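Local coordinates for protein UDP-D-quinovosamine 4-dehydrogenase (Vibrio fischeri, PDB 3NKL) that probably acts as an oxidoreductase and lyase on a UDP-linked amino sugar, this piece being a Rossmann-like domain of the CoA-binding family, at residues A76-V79 with Q80-V83. Numbering follows the deposited sequence. Where two conformers were deposited one is given.
Sequences ASQV and QKKV
Ser77 grips the first turn of helix 78-89 with two bonds. Its carbonyl O accepts from Lys81 N at 2.8 Å, and its hydroxyl OG accepts from Gln80 N at 3.1 Å with an N-H...O angle of 157°, the geometry of an N-cap. With chi1 at 64°, OG sits in the notch between the two backbone arms of its own CA and turns back toward Gln80 N, nearly in line with that N-H; this first-turn amide has no helical residue four back to offer its O. The same pose brings OG to 3.2 Å from Gln80 CB. Two more i to i+4 bonds continue the helix, Lys82 N to Gln78 O at 3.0 Å and Val83 N to Val79 O at 3.2 Å. This helix is the crossover of a beta-alpha-beta unit between parallel strands 68-71 and 94-97 of the Rossmann-like sheet. Lys81 NZ bonds to Thr97 and weakly to a water, and Gln80 OE1 takes a weak bond from Lys40 of the second subunit. In one of its two conformers Gln78 runs alongside the extended Lys81 chain, OE1 lying 4.1 Å from Lys81 CD. Ala76 CB packs loosely, 4.3 Å from Gln80 CG and 4.4 Å from Lys81 CB.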
loop_
_atom_site.group_PDB
_atom_site.type_symbol
_atom_site.label_atom_id
_atom_site.label_comp_id
_atom_site.label_asym_id
_atom_site.label_seq_id
_atom_site.Cartn_x
_atom_site.Cartn_y
_atom_site.Cartn_z
ATOM N N ALA B 76 5.395 -4.235 1.792
ATOM C CA ALA B 76 5.598 -5.295 2.766
ATOM C C ALA B 76 7.087 -5.368 3.088
ATOM O O ALA B 76 7.923 -5.228 2.195
ATOM C CB ALA B 76 5.097 -6.652 2.173
ATOM N N SER B 77 7.413 -5.599 4.356
ATOM C CA SER B 77 8.789 -5.842 4.762
ATOM C C SER B 77 9.273 -7.106 4.077
ATOM O O SER B 77 8.461 -7.921 3.611
ATOM C CB SER B 77 8.867 -6.031 6.277
ATOM O OG SER B 77 8.141 -7.197 6.635
ATOM N N GLN B 78 10.582 -7.295 3.974
ATOM C CA GLN B 78 11.053 -8.515 3.312
ATOM C C GLN B 78 10.607 -9.726 4.123
ATOM O O GLN B 78 10.187 -10.727 3.562
ATOM C CB GLN B 78 12.568 -8.501 3.101
ATOM C CG GLN B 78 13.000 -7.589 1.963
ATOM C CD GLN B 78 12.656 -8.160 0.595
ATOM O OE1 GLN B 78 11.703 -7.725 -0.062
ATOM N NE2 GLN B 78 13.432 -9.148 0.162
ATOM N N VAL B 79 10.651 -9.629 5.448
ATOM C CA VAL B 79 10.163 -10.747 6.264
ATOM C C VAL B 79 8.731 -11.132 5.911
ATOM O O VAL B 79 8.403 -12.315 5.716
ATOM C CB VAL B 79 10.212 -10.435 7.759
ATOM C CG1 VAL B 79 9.423 -11.488 8.517
ATOM C CG2 VAL B 79 11.653 -10.398 8.238
ATOM N N GLN B 80 7.868 -10.125 5.818
ATOM C CA GLN B 80 6.459 -10.358 5.521
ATOM C C GLN B 80 6.246 -10.850 4.083
ATOM O O GLN B 80 5.372 -11.679 3.821
ATOM C CB GLN B 80 5.660 -9.075 5.765
ATOM C CG GLN B 80 4.180 -9.194 5.456
ATOM C CD GLN B 80 3.493 -10.341 6.200
ATOM O OE1 GLN B 80 2.628 -11.027 5.644
ATOM N NE2 GLN B 80 3.872 -10.550 7.457
ATOM N N LYS B 81 7.031 -10.333 3.147
ATOM C CA LYS B 81 6.885 -10.773 1.763
ATOM C C LYS B 81 7.232 -12.256 1.631
ATOM O O LYS B 81 6.586 -12.993 0.875
ATOM C CB LYS B 81 7.749 -9.937 0.813
ATOM C CG LYS B 81 7.327 -10.153 -0.682
ATOM C CD LYS B 81 8.241 -9.343 -1.630
ATOM C CE LYS B 81 7.657 -9.311 -3.062
ATOM N NZ LYS B 81 8.548 -8.641 -4.035
ATOM N N LYS B 82 8.235 -12.699 2.379
ATOM C CA LYS B 82 8.612 -14.125 2.329
ATOM C C LYS B 82 7.549 -15.015 2.953
ATOM O O LYS B 82 7.273 -16.123 2.460
ATOM C CB LYS B 82 9.983 -14.361 2.976
ATOM C CG LYS B 82 11.139 -13.835 2.112
ATOM C CD LYS B 82 12.475 -13.821 2.884
ATOM C CE LYS B 82 13.538 -13.017 2.141
ATOM N NZ LYS B 82 14.756 -12.735 2.972
ATOM N N VAL B 83 6.926 -14.534 4.023
ATOM C CA VAL B 83 5.787 -15.243 4.605
ATOM C C VAL B 83 4.720 -15.463 3.537
ATOM O O VAL B 83 4.212 -16.578 3.342
ATOM C CB VAL B 83 5.177 -14.448 5.768
ATOM C CG1 VAL B 83 3.802 -14.989 6.111
ATOM C CG2 VAL B 83 6.108 -14.486 6.974
HETATM O O HOH W 1 11.634 -7.949 -2.961
#